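Local coordinates for protein LYND (Lyngbya aestuarii, PDB 4V1T) that probably acts as an ATP- and magnesium-dependent YcaO cyclodehydratase, converting residues such as cysteine in a peptide substrate into azoline heterocycles, at residues 512-517 with 527-532; 491-496 with 506-511; 115-120 with 142-147. One frame throughout, in Å; residues are numbered along the deposited sequence.

Interaction 1: residues 512-517 with 527-532; sequences CYYHYP and GDSNGN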
ATOM      1  N   CYS B 512     -16.593  27.546  17.155  1.00 46.93           N
ATOM      2  CA  CYS B 512     -16.953  26.173  16.814  1.00 45.89           C
ATOM      3  C   CYS B 512     -16.241  25.634  15.575  1.00 41.50           C
ATOM      4  O   CYS B 512     -16.163  24.427  15.394  1.00 45.22           O
ATOM      5  CB  CYS B 512     -18.466  26.082  16.605  1.00 50.57           C
ATOM      6  SG  CYS B 512     -19.436  26.491  18.077  1.00 48.33           S
ATOM      7  N   TYR B 513     -15.734  26.520  14.727  1.00 43.04           N
ATOM      8  CA  TYR B 513     -15.086  26.115  13.485  1.00 43.39           C
ATOM      9  C   TYR B 513     -13.846  26.949  13.205  1.00 51.16           C
ATOM     10  O   TYR B 513     -13.734  28.086  13.667  1.00 50.73           O
ATOM     11  CB  TYR B 513     -16.063  26.242  12.323  1.00 46.62           C
ATOM     12  CG  TYR B 513     -17.348  25.483  12.545  1.00 55.67           C
ATOM     13  CD1 TYR B 513     -17.422  24.113  12.292  1.00 54.95           C
ATOM     14  CD2 TYR B 513     -18.487  26.131  13.021  1.00 46.12           C
ATOM     15  CE1 TYR B 513     -18.595  23.412  12.498  1.00 50.44           C
ATOM     16  CE2 TYR B 513     -19.664  25.439  13.225  1.00 46.62           C
ATOM     17  CZ  TYR B 513     -19.710  24.081  12.966  1.00 48.83           C
ATOM     18  OH  TYR B 513     -20.868  23.384  13.169  1.00 44.94           O
ATOM     19  N   TYR B 514     -12.920  26.372  12.447  1.00 38.28           N
ATOM     20  CA  TYR B 514     -11.712  27.078  12.034  1.00 38.41           C
ATOM     21  C   TYR B 514     -12.027  28.149  11.000  1.00 40.50           C
ATOM     22  O   TYR B 514     -12.901  27.968  10.144  1.00 40.36           O
ATOM     23  CB  TYR B 514     -10.676  26.112  11.428  1.00 43.32           C
ATOM     24  CG  TYR B 514     -10.161  25.049  12.368  1.00 43.89           C
ATOM     25  CD1 TYR B 514      -9.710  25.375  13.633  1.00 44.98           C
ATOM     26  CD2 TYR B 514     -10.123  23.709  11.981  1.00 46.95           C
ATOM     27  CE1 TYR B 514      -9.236  24.406  14.491  1.00 45.14           C
ATOM     28  CE2 TYR B 514      -9.656  22.736  12.836  1.00 53.26           C
ATOM     29  CZ  TYR B 514      -9.208  23.089  14.086  1.00 50.77           C
ATOM     30  OH  TYR B 514      -8.729  22.119  14.932  1.00 58.24           O
ATOM     31  N   HIS B 515     -11.278  29.245  11.067  1.00 41.52           N
ATOM     32  CA  HIS B 515     -11.299  30.276  10.047  1.00 45.65           C
ATOM     33  C   HIS B 515     -12.697  30.806   9.761  1.00 44.96           C
ATOM     34  O   HIS B 515     -13.063  30.987   8.611  1.00 44.60           O
ATOM     35  CB  HIS B 515     -10.655  29.762   8.750  1.00 50.16           C
ATOM     36  CG  HIS B 515      -9.248  29.287   8.928  1.00 58.05           C
ATOM     37  ND1 HIS B 515      -8.921  27.954   9.029  1.00 70.15           N
ATOM     38  CD2 HIS B 515      -8.085  29.970   9.050  1.00 69.13           C
ATOM     39  CE1 HIS B 515      -7.617  27.832   9.193  1.00 69.66           C
ATOM     40  NE2 HIS B 515      -7.086  29.040   9.212  1.00 70.53           N
ATOM     41  N   TYR B 516     -13.472  31.053  10.814  1.00 55.41           N
ATOM     42  CA  TYR B 516     -14.741  31.755  10.670  1.00 46.18           C
ATOM     43  C   TYR B 516     -14.427  33.228  10.512  1.00 38.14           C
ATOM     44  O   TYR B 516     -13.760  33.792  11.358  1.00 39.90           O
ATOM     45  CB  TYR B 516     -15.634  31.537  11.886  1.00 47.13           C
ATOM     46  CG  TYR B 516     -16.918  32.321  11.831  1.00 50.36           C
ATOM     47  CD1 TYR B 516     -18.029  31.830  11.151  1.00 52.09           C
ATOM     48  CD2 TYR B 516     -17.022  33.560  12.444  1.00 49.96           C
ATOM     49  CE1 TYR B 516     -19.204  32.551  11.087  1.00 58.78           C
ATOM     50  CE2 TYR B 516     -18.197  34.284  12.386  1.00 41.87           C
ATOM     51  CZ  TYR B 516     -19.282  33.771  11.705  1.00 49.51           C
ATOM     52  OH  TYR B 516     -20.450  34.473  11.633  1.00 46.81           O
ATOM     53  N   PRO B 517     -14.913  33.866   9.441  1.00 47.09           N
ATOM     54  CA  PRO B 517     -14.548  35.272   9.258  1.00 56.99           C
ATOM     55  C   PRO B 517     -15.337  36.223  10.163  1.00 52.52           C
ATOM     56  O   PRO B 517     -16.572  36.166  10.191  1.00 53.65           O
ATOM     57  CB  PRO B 517     -14.886  35.537   7.781  1.00 60.54           C
ATOM     58  CG  PRO B 517     -15.658  34.332   7.293  1.00 53.66           C
ATOM     59  CD  PRO B 517     -15.944  33.454   8.476  1.00 48.63           C
ATOM     60  N   GLY B 527     -11.106  30.148  16.272  1.00 51.05           N
ATOM     61  CA  GLY B 527     -11.390  28.745  16.552  1.00 50.31           C
ATOM     62  C   GLY B 527     -10.116  27.948  16.757  1.00 39.54           C
ATOM     63  O   GLY B 527      -9.223  27.978  15.917  1.00 50.34           O
ATOM     64  N   ASP B 528     -10.024  27.262  17.890  1.00 43.85           N
ATOM     65  CA  ASP B 528      -8.843  26.467  18.207  1.00 44.55           C
ATOM     66  C   ASP B 528      -9.145  24.975  18.048  1.00 42.79           C
ATOM     67  O   ASP B 528     -10.291  24.580  17.794  1.00 41.44           O
ATOM     68  CB  ASP B 528      -8.328  26.782  19.621  1.00 50.67           C
ATOM     69  CG  ASP B 528      -9.352  26.512  20.710  1.00 54.56           C
ATOM     70  OD1 ASP B 528     -10.146  25.556  20.599  1.00 52.21           O
ATOM     71  OD2 ASP B 528      -9.348  27.262  21.705  1.00 66.76           O
ATOM     72  N   SER B 529      -8.113  24.156  18.210  1.00 43.14           N
ATOM     73  CA  SER B 529      -8.214  22.720  17.964  1.00 43.79           C
ATOM     74  C   SER B 529      -8.479  21.921  19.233  1.00 44.28           C
ATOM     75  O   SER B 529      -8.608  20.706  19.182  1.00 51.21           O
ATOM     76  CB  SER B 529      -6.930  22.215  17.291  1.00 42.23           C
ATOM     77  OG  SER B 529      -5.804  22.367  18.136  1.00 46.56           O
ATOM     78  N   ASN B 530      -8.562  22.597  20.375  1.00 46.78           N
ATOM     79  CA  ASN B 530      -8.717  21.902  21.648  1.00 49.22           C
ATOM     80  C   ASN B 530     -10.100  21.260  21.818  1.00 43.33           C
ATOM     81  O   ASN B 530     -11.125  21.933  21.776  1.00 42.96           O
ATOM     82  CB  ASN B 530      -8.444  22.854  22.820  1.00 51.08           C
ATOM     83  CG  ASN B 530      -8.319  22.120  24.134  1.00 55.17           C
ATOM     84  OD1 ASN B 530      -8.172  20.891  24.149  1.00 60.96           O
ATOM     85  ND2 ASN B 530      -8.373  22.857  25.243  1.00 50.39           N
ATOM     86  N   GLY B 531     -10.109  19.948  22.023  1.00 42.67           N
ATOM     87  CA  GLY B 531     -11.342  19.196  22.150  1.00 51.45           C
ATOM     88  C   GLY B 531     -11.789  18.607  20.825  1.00 38.41           C
ATOM     89  O   GLY B 531     -12.726  17.814  20.780  1.00 43.83           O
ATOM     90  N   ASN B 532     -11.137  19.011  19.743  1.00 50.19           N
ATOM     91  CA  ASN B 532     -11.445  18.474  18.435  1.00 38.42           C
ATOM     92  C   ASN B 532     -10.901  17.062  18.321  1.00 41.69           C
ATOM     93  O   ASN B 532      -9.757  16.798  18.696  1.00 41.04           O
ATOM     94  CB  ASN B 532     -10.846  19.329  17.321  1.00 43.29           C
ATOM     95  CG  ASN B 532     -11.440  20.718  17.266  1.00 47.39           C
ATOM     96  OD1 ASN B 532     -11.588  21.394  18.296  1.00 49.70           O
ATOM     97  ND2 ASN B 532     -11.782  21.159  16.063  1.00 49.39           N
TER
HETATM   98  O   HOH W   1     -12.984  30.516  13.774  1.00 29.88           O
HETATM   99  O   HOH W   2      -9.292  29.475  13.518  1.00 44.24           O
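The Tyr-514 side chain lies along the backbone of residues 527-529, touching it with one side of its ring and with its hydroxyl. With CG anti to the carbonyl carbon (chi1 -62°), the ring extends so that CD1 sits 3.5 Å from Gly-527 O, which approaches the edge in the ring plane. One atom further out, CE1 is also 3.5 Å from Asp-528 O. At the tip, OH packs 3.0 Å from Ser-529 CB, a tight contact. Asn-532 meets the tyrosine tip to tip, its amide 20° from the ring plane, but ND2 to Tyr-514 OH at 3.4 Å is too poorly angled to be a hydrogen bond. The polar links run through water instead. One water donates to Tyr-513 O (2.5 Å) and accepts from the amides of Tyr-516 and Gly-527, while a second joins His-515 N to Gly-527 O. Gly-527 suits this close passage, because a CB there would clash with Tyr-513 O. Lys-731 NZ ties Asp-528 OD1, Asn-530 O and Asn-532 OD1 together. Ser-529 to Asn-532 form a type II beta turn, closed by Asn-532 N to Ser-529 O (3.1 Å), with Gly-531 at its third position. It leads into strand 532-535, within the YcaO family region, with the Asn-532 side chain about 6 Å from a bound magnesium ion.

Interaction 2: residues 491-496 with 506-511; sequences IEWTPV and YLPTAL
Backbone bonds carry this hairpin: Thr-494 N donates to Leu-507 O over 2.8 Å, nearly along the C=O axis, and Leu-507 N returns a longer bond of 3.3 Å to Thr-494 O. Beyond the strand end, Thr-509 N gives Glu-492 O an almost straight bond (2.9 Å, 174°). That carbonyl also accepts from a water bound to Ala-510 N. The Thr-509 hydroxyl lies near two possible acceptors, Glu-492 O and, 3.0 Å from its OG1, Thr-494 OG1, which is also bonded to Pro-437 O. The six-membered ring of Trp-493 lies side by side with Pro-508, Trp-493 CZ3 to Pro-508 CD at 3.6 Å. Ile-491 CD1 sits over one face of the indole. An alanine in place of Trp-493 would remove the indole and its NE1 bond to Ala-441 O, and would probably leave Pro-508 and Ile-491 less tightly packed. Tyr-506 crosses Pro-495 obliquely, CE1 to CB at 3.8 Å, while Val-496 CG2 presses on Leu-507 CD1 at a tight 3.4 Å. Helix 443-446 packs against Trp-493 and Tyr-506, whereas strand 716-719 lines the side of Thr-494, Val-496 and Leu-507, and helix 454-457 reaches Leu-507 and Leu-511.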
ATOM      1  N   ILE B 491     -24.788  38.413  16.285  1.00 66.67           N
ATOM      2  CA  ILE B 491     -23.739  37.523  15.789  1.00 62.02           C
ATOM      3  C   ILE B 491     -24.348  36.189  15.422  1.00 56.84           C
ATOM      4  O   ILE B 491     -25.521  35.949  15.681  1.00 53.07           O
ATOM      5  CB  ILE B 491     -22.640  37.299  16.838  1.00 67.01           C
ATOM      6  CG1 ILE B 491     -23.248  36.635  18.075  1.00 84.71           C
ATOM      7  CG2 ILE B 491     -21.964  38.628  17.182  1.00 66.92           C
ATOM      8  CD1 ILE B 491     -22.289  36.461  19.202  1.00 86.43           C
ATOM      9  N   GLU B 492     -23.544  35.325  14.817  1.00 57.16           N
ATOM     10  CA  GLU B 492     -23.996  33.980  14.469  1.00 53.30           C
ATOM     11  C   GLU B 492     -23.645  32.989  15.567  1.00 47.26           C
ATOM     12  O   GLU B 492     -22.473  32.805  15.898  1.00 41.73           O
ATOM     13  CB  GLU B 492     -23.397  33.551  13.136  1.00 45.67           C
ATOM     14  CG  GLU B 492     -24.004  34.310  11.959  1.00 60.53           C
ATOM     15  CD  GLU B 492     -23.513  33.828  10.612  1.00 61.76           C
ATOM     16  OE1 GLU B 492     -22.341  33.405  10.514  1.00 65.57           O
ATOM     17  OE2 GLU B 492     -24.296  33.879   9.644  1.00 63.24           O
ATOM     18  N   TRP B 493     -24.676  32.383  16.155  1.00 54.06           N
ATOM     19  CA  TRP B 493     -24.486  31.351  17.170  1.00 46.52           C
ATOM     20  C   TRP B 493     -24.720  29.983  16.550  1.00 50.86           C
ATOM     21  O   TRP B 493     -25.584  29.830  15.683  1.00 46.58           O
ATOM     22  CB  TRP B 493     -25.431  31.544  18.351  1.00 42.78           C
ATOM     23  CG  TRP B 493     -25.306  32.861  19.060  1.00 44.69           C
ATOM     24  CD1 TRP B 493     -25.842  34.055  18.671  1.00 59.98           C
ATOM     25  CD2 TRP B 493     -24.632  33.109  20.303  1.00 45.89           C
ATOM     26  NE1 TRP B 493     -25.534  35.032  19.593  1.00 53.21           N
ATOM     27  CE2 TRP B 493     -24.791  34.476  20.599  1.00 47.78           C
ATOM     28  CE3 TRP B 493     -23.904  32.310  21.185  1.00 58.63           C
ATOM     29  CZ2 TRP B 493     -24.250  35.060  21.748  1.00 47.87           C
ATOM     30  CZ3 TRP B 493     -23.367  32.889  22.316  1.00 47.35           C
ATOM     31  CH2 TRP B 493     -23.541  34.253  22.589  1.00 52.64           C
ATOM     32  N   THR B 494     -23.938  28.999  16.983  1.00 48.83           N
ATOM     33  CA  THR B 494     -24.078  27.632  16.499  1.00 47.62           C
ATOM     34  C   THR B 494     -24.641  26.747  17.610  1.00 42.69           C
ATOM     35  O   THR B 494     -24.124  26.765  18.724  1.00 44.87           O
ATOM     36  CB  THR B 494     -22.731  27.069  16.008  1.00 52.17           C
ATOM     37  OG1 THR B 494     -22.443  27.604  14.708  1.00 49.49           O
ATOM     38  CG2 THR B 494     -22.765  25.548  15.910  1.00 49.79           C
ATOM     39  N   PRO B 495     -25.701  25.974  17.314  1.00 48.67           N
ATOM     40  CA  PRO B 495     -26.236  25.073  18.330  1.00 53.25           C
ATOM     41  C   PRO B 495     -25.257  23.967  18.680  1.00 51.44           C
ATOM     42  O   PRO B 495     -24.653  23.370  17.788  1.00 52.67           O
ATOM     43  CB  PRO B 495     -27.492  24.493  17.671  1.00 54.11           C
ATOM     44  CG  PRO B 495     -27.228  24.587  16.215  1.00 51.91           C
ATOM     45  CD  PRO B 495     -26.444  25.857  16.043  1.00 54.16           C
ATOM     46  N   VAL B 496     -25.118  23.705  19.972  1.00 52.80           N
ATOM     47  CA  VAL B 496     -24.265  22.641  20.470  1.00 58.17           C
ATOM     48  C   VAL B 496     -25.074  21.785  21.434  1.00 59.48           C
ATOM     49  O   VAL B 496     -25.933  22.296  22.166  1.00 60.74           O
ATOM     50  CB  VAL B 496     -23.013  23.196  21.187  1.00 59.67           C
ATOM     51  CG1 VAL B 496     -22.171  24.022  20.230  1.00 54.51           C
ATOM     52  CG2 VAL B 496     -23.402  24.032  22.394  1.00 62.26           C
ATOM     53  N   TYR B 506     -25.832  27.283  22.969  1.00 50.11           N
ATOM     54  CA  TYR B 506     -25.304  28.069  21.861  1.00 52.81           C
ATOM     55  C   TYR B 506     -23.954  28.701  22.178  1.00 56.69           C
ATOM     56  O   TYR B 506     -23.781  29.348  23.217  1.00 53.75           O
ATOM     57  CB  TYR B 506     -26.286  29.172  21.475  1.00 52.76           C
ATOM     58  CG  TYR B 506     -27.539  28.667  20.822  1.00 56.60           C
ATOM     59  CD1 TYR B 506     -27.575  28.396  19.458  1.00 56.06           C
ATOM     60  CD2 TYR B 506     -28.689  28.457  21.563  1.00 64.09           C
ATOM     61  CE1 TYR B 506     -28.727  27.928  18.852  1.00 48.76           C
ATOM     62  CE2 TYR B 506     -29.848  27.990  20.971  1.00 70.23           C
ATOM     63  CZ  TYR B 506     -29.865  27.723  19.619  1.00 67.70           C
ATOM     64  OH  TYR B 506     -31.025  27.259  19.043  1.00 69.11           O
ATOM     65  N   LEU B 507     -23.008  28.502  21.264  1.00 50.18           N
ATOM     66  CA  LEU B 507     -21.729  29.193  21.291  1.00 57.31           C
ATOM     67  C   LEU B 507     -21.597  30.020  20.025  1.00 47.49           C
ATOM     68  O   LEU B 507     -22.204  29.688  19.004  1.00 44.35           O
ATOM     69  CB  LEU B 507     -20.561  28.205  21.380  1.00 58.76           C
ATOM     70  CG  LEU B 507     -20.228  27.658  22.765  1.00 64.91           C
ATOM     71  CD1 LEU B 507     -21.079  26.450  23.055  1.00 73.33           C
ATOM     72  CD2 LEU B 507     -18.762  27.286  22.863  1.00 75.74           C
ATOM     73  N   PRO B 508     -20.778  31.094  20.073  1.00 45.63           N
ATOM     74  CA  PRO B 508     -20.513  31.806  18.819  1.00 53.51           C
ATOM     75  C   PRO B 508     -19.886  30.870  17.776  1.00 49.69           C
ATOM     76  O   PRO B 508     -19.038  30.054  18.112  1.00 43.81           O
ATOM     77  CB  PRO B 508     -19.563  32.940  19.234  1.00 56.99           C
ATOM     78  CG  PRO B 508     -19.086  32.598  20.606  1.00 72.64           C
ATOM     79  CD  PRO B 508     -20.126  31.731  21.229  1.00 50.03           C
ATOM     80  N   THR B 509     -20.328  30.988  16.530  1.00 46.26           N
ATOM     81  CA  THR B 509     -19.833  30.161  15.442  1.00 51.60           C
ATOM     82  C   THR B 509     -18.320  30.285  15.320  1.00 49.24           C
ATOM     83  O   THR B 509     -17.641  29.341  14.912  1.00 41.34           O
ATOM     84  CB  THR B 509     -20.513  30.546  14.110  1.00 49.61           C
ATOM     85  OG1 THR B 509     -21.940  30.486  14.261  1.00 50.66           O
ATOM     86  CG2 THR B 509     -20.112  29.606  13.001  1.00 50.99           C
ATOM     87  N   ALA B 510     -17.792  31.444  15.701  1.00 44.55           N
ATOM     88  CA  ALA B 510     -16.361  31.715  15.595  1.00 41.40           C
ATOM     89  C   ALA B 510     -15.524  30.780  16.467  1.00 42.72           C
ATOM     90  O   ALA B 510     -14.338  30.575  16.204  1.00 48.11           O
ATOM     91  CB  ALA B 510     -16.079  33.166  15.953  1.00 43.44           C
ATOM     92  N   LEU B 511     -16.138  30.233  17.514  1.00 39.72           N
ATOM     93  CA  LEU B 511     -15.453  29.294  18.404  1.00 44.90           C
ATOM     94  C   LEU B 511     -15.567  27.837  17.946  1.00 46.88           C
ATOM     95  O   LEU B 511     -14.738  27.007  18.308  1.00 53.70           O
ATOM     96  CB  LEU B 511     -16.008  29.407  19.825  1.00 42.18           C
ATOM     97  CG  LEU B 511     -15.387  30.471  20.736  1.00 50.70           C
ATOM     98  CD1 LEU B 511     -16.092  30.448  22.074  1.00 54.01           C
ATOM     99  CD2 LEU B 511     -13.896  30.240  20.933  1.00 61.74           C
TER
HETATM  100  O   HOH W   3     -19.630  33.882  15.899  1.00 48.04           O

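Interaction 3: residues 115-120 with 142-147; sequences TLTPVG and QTPTEA
Pro-144 directs its CB toward strand 115-118, and its ring can be followed atom by atom along that strand. CB comes first, lying 4.1 Å from Thr-115 CB and about as far from the hydroxyl of Thr-117. The ring tip, CG, comes within 3.3 Å of Thr-117 OG1 as the two side chains cross obliquely. CD then closes the ring back to the backbone N and rests 3.3 Å from Leu-116 O. Pro-144 has no amide hydrogen, so it is this methylene that faces the carbonyl.

Gln-142 makes the remaining contact through its main chain. Its carbonyl O receives a CA-H...O approach from Thr-115 CA, 3.3 Å long with 150° at the hydrogen. The methyl of the same threonine, CG2, adds a contact of 3.6 Å to Gln-142 O. Leu-116 N stays 3.7 Å from Gln-142 O, too far for a hydrogen bond, and the two segments therefore meet by loose packing. With chi1 60° the Thr-115 OG1 takes the crowded position between N and carbonyl carbon, and it bonds to Asn-154 OD1, which Thr-117 OG1 shares. Both threonines are thus anchored to strand 154-157. Leu-116, between them along the chain, packs on Val-127, Leu-130 and Thr-131 of helix 124-135.

That helix connects strand 114-118 to the short outermost strand 141-142, making a beta-alpha-beta crossover. The parallel part of the sheet, in the order 141-142, 114-118, 154-157, 180-184, is reminiscent of Rossmann-like alpha/beta sheets, though the sheet goes on with antiparallel strands; the contact lies where the chain leaves its edge strand.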
ATOM      1  N   THR B 115     -19.445  15.199 -28.773  1.00 47.76           N
ATOM      2  CA  THR B 115     -19.101  16.605 -28.986  1.00 60.04           C
ATOM      3  C   THR B 115     -17.849  16.961 -28.209  1.00 58.27           C
ATOM      4  O   THR B 115     -17.647  16.470 -27.094  1.00 47.15           O
ATOM      5  CB  THR B 115     -20.242  17.565 -28.577  1.00 63.91           C
ATOM      6  OG1 THR B 115     -20.557  17.394 -27.192  1.00 61.73           O
ATOM      7  CG2 THR B 115     -21.485  17.306 -29.418  1.00 62.06           C
ATOM      8  N   LEU B 116     -17.006  17.794 -28.820  1.00 51.23           N
ATOM      9  CA  LEU B 116     -15.821  18.345 -28.167  1.00 42.84           C
ATOM     10  C   LEU B 116     -16.041  19.833 -27.902  1.00 45.95           C
ATOM     11  O   LEU B 116     -16.629  20.530 -28.728  1.00 53.37           O
ATOM     12  CB  LEU B 116     -14.568  18.158 -29.028  1.00 53.40           C
ATOM     13  CG  LEU B 116     -14.296  16.753 -29.565  1.00 61.67           C
ATOM     14  CD1 LEU B 116     -12.893  16.686 -30.159  1.00 52.74           C
ATOM     15  CD2 LEU B 116     -14.474  15.685 -28.497  1.00 64.65           C
ATOM     16  N   THR B 117     -15.564  20.307 -26.752  1.00 46.43           N
ATOM     17  CA  THR B 117     -15.715  21.710 -26.366  1.00 46.77           C
ATOM     18  C   THR B 117     -14.437  22.213 -25.687  1.00 53.86           C
ATOM     19  O   THR B 117     -14.101  21.766 -24.600  1.00 54.48           O
ATOM     20  CB  THR B 117     -16.905  21.914 -25.402  1.00 55.39           C
ATOM     21  OG1 THR B 117     -18.063  21.214 -25.891  1.00 55.67           O
ATOM     22  CG2 THR B 117     -17.231  23.400 -25.254  1.00 54.56           C
ATOM     23  N   PRO B 118     -13.714  23.139 -26.329  1.00 56.10           N
ATOM     24  CA  PRO B 118     -12.556  23.709 -25.639  1.00 54.82           C
ATOM     25  C   PRO B 118     -12.936  24.768 -24.609  1.00 66.48           C
ATOM     26  O   PRO B 118     -13.991  25.385 -24.697  1.00 71.39           O
ATOM     27  CB  PRO B 118     -11.760  24.350 -26.774  1.00 46.74           C
ATOM     28  CG  PRO B 118     -12.821  24.778 -27.744  1.00 65.77           C
ATOM     29  CD  PRO B 118     -13.861  23.683 -27.693  1.00 65.07           C
ATOM     30  N   VAL B 119     -12.056  24.963 -23.641  1.00 66.87           N
ATOM     31  CA  VAL B 119     -12.228  25.967 -22.607  1.00 64.35           C
ATOM     32  C   VAL B 119     -10.825  26.453 -22.231  1.00 65.38           C
ATOM     33  O   VAL B 119      -9.849  25.697 -22.322  1.00 63.15           O
ATOM     34  CB  VAL B 119     -12.999  25.405 -21.380  1.00 63.10           C
ATOM     35  CG1 VAL B 119     -12.241  24.275 -20.732  1.00 74.75           C
ATOM     36  CG2 VAL B 119     -13.275  26.491 -20.353  1.00 92.46           C
ATOM     37  N   GLY B 120     -10.718  27.707 -21.818  1.00 55.84           N
ATOM     38  CA  GLY B 120      -9.413  28.294 -21.570  1.00 65.82           C
ATOM     39  C   GLY B 120      -8.678  28.458 -22.887  1.00 60.70           C
ATOM     40  O   GLY B 120      -9.285  28.804 -23.890  1.00 61.72           O
ATOM     41  N   GLN B 142     -19.115  15.822 -33.446  1.00 51.00           N
ATOM     42  CA  GLN B 142     -19.935  16.964 -33.863  1.00 62.65           C
ATOM     43  C   GLN B 142     -19.619  18.173 -33.000  1.00 66.95           C
ATOM     44  O   GLN B 142     -19.054  18.034 -31.920  1.00 60.33           O
ATOM     45  CB  GLN B 142     -21.413  16.617 -33.757  1.00 61.16           C
ATOM     46  CG  GLN B 142     -21.840  15.559 -34.753  1.00 69.11           C
ATOM     47  CD  GLN B 142     -23.329  15.323 -34.748  1.00 63.75           C
ATOM     48  OE1 GLN B 142     -24.112  16.225 -34.436  1.00 63.20           O
ATOM     49  NE2 GLN B 142     -23.732  14.116 -35.102  1.00 57.60           N
ATOM     50  N   THR B 143     -19.980  19.361 -33.471  1.00 83.10           N
ATOM     51  CA  THR B 143     -19.711  20.578 -32.708  1.00 78.89           C
ATOM     52  C   THR B 143     -20.932  20.892 -31.839  1.00 81.25           C
ATOM     53  O   THR B 143     -22.069  20.763 -32.302  1.00 97.40           O
ATOM     54  CB  THR B 143     -19.373  21.775 -33.619  1.00 78.50           C
ATOM     55  OG1 THR B 143     -20.581  22.427 -34.028  1.00 78.60           O
ATOM     56  CG2 THR B 143     -18.581  21.321 -34.848  1.00 66.87           C
ATOM     57  N   PRO B 144     -20.708  21.297 -30.575  1.00 71.14           N
ATOM     58  CA  PRO B 144     -21.842  21.552 -29.691  1.00 77.97           C
ATOM     59  C   PRO B 144     -22.467  22.916 -29.967  1.00 82.27           C
ATOM     60  O   PRO B 144     -21.823  23.777 -30.571  1.00 80.81           O
ATOM     61  CB  PRO B 144     -21.200  21.521 -28.307  1.00 73.75           C
ATOM     62  CG  PRO B 144     -19.863  22.135 -28.549  1.00 77.81           C
ATOM     63  CD  PRO B 144     -19.438  21.677 -29.930  1.00 75.81           C
ATOM     64  N   THR B 145     -23.708  23.098 -29.534  1.00 83.54           N
ATOM     65  CA  THR B 145     -24.382  24.382 -29.634  1.00 82.13           C
ATOM     66  C   THR B 145     -25.240  24.587 -28.389  1.00 78.42           C
ATOM     67  O   THR B 145     -25.572  23.628 -27.693  1.00 76.26           O
ATOM     68  CB  THR B 145     -25.233  24.473 -30.914  1.00 94.20           C
ATOM     69  OG1 THR B 145     -26.189  23.404 -30.944  1.00 81.61           O
ATOM     70  CG2 THR B 145     -24.338  24.387 -32.153  1.00 92.44           C
ATOM     71  N   GLU B 146     -25.592  25.835 -28.113  1.00 85.53           N
ATOM     72  CA  GLU B 146     -26.185  26.201 -26.823  1.00 95.73           C
ATOM     73  C   GLU B 146     -27.496  25.461 -26.516  1.00 96.03           C
ATOM     74  O   GLU B 146     -27.732  25.084 -25.368  1.00 82.45           O
ATOM     75  CB  GLU B 146     -26.401  27.727 -26.728  1.00 92.49           C
ATOM     76  CG  GLU B 146     -27.271  28.351 -27.820  1.00 95.37           C
ATOM     77  CD  GLU B 146     -26.477  28.855 -29.024  1.00103.88           C
ATOM     78  OE1 GLU B 146     -25.316  28.419 -29.212  1.00118.90           O
ATOM     79  OE2 GLU B 146     -27.024  29.684 -29.793  1.00 97.32           O
ATOM     80  N   ALA B 147     -28.330  25.253 -27.538  1.00 97.96           N
ATOM     81  CA  ALA B 147     -29.605  24.535 -27.394  1.00 86.76           C
ATOM     82  C   ALA B 147     -29.664  23.358 -28.362  1.00 85.28           C
ATOM     83  O   ALA B 147     -30.705  23.082 -28.954  1.00 84.92           O
ATOM     84  CB  ALA B 147     -30.787  25.477 -27.625  1.00 79.61           C
TER

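Overall arrangement
Interactions 1 and 2 are neighbours within the YcaO region, their centres about 11 Å apart, and one continuous run of chain passes from the hairpin of interaction 2 into the loops of interaction 1. They touch through Tyr-516, whose OH makes a probable hydrogen bond to Glu-492 OE1 and whose ring packs on Thr-509 and Ala-510. Interaction 2 is buried and combines direct backbone bonds with apolar packing, whereas the partly buried interaction 1 relies on water bridges and the ring and hydroxyl of one tyrosine. Interaction 3 stands apart, about 44 and 46 Å from the other two between centres, at the margin of a different sheet, where a largely buried strand meets an exposed loop, mostly by carbon-to-oxygen contacts.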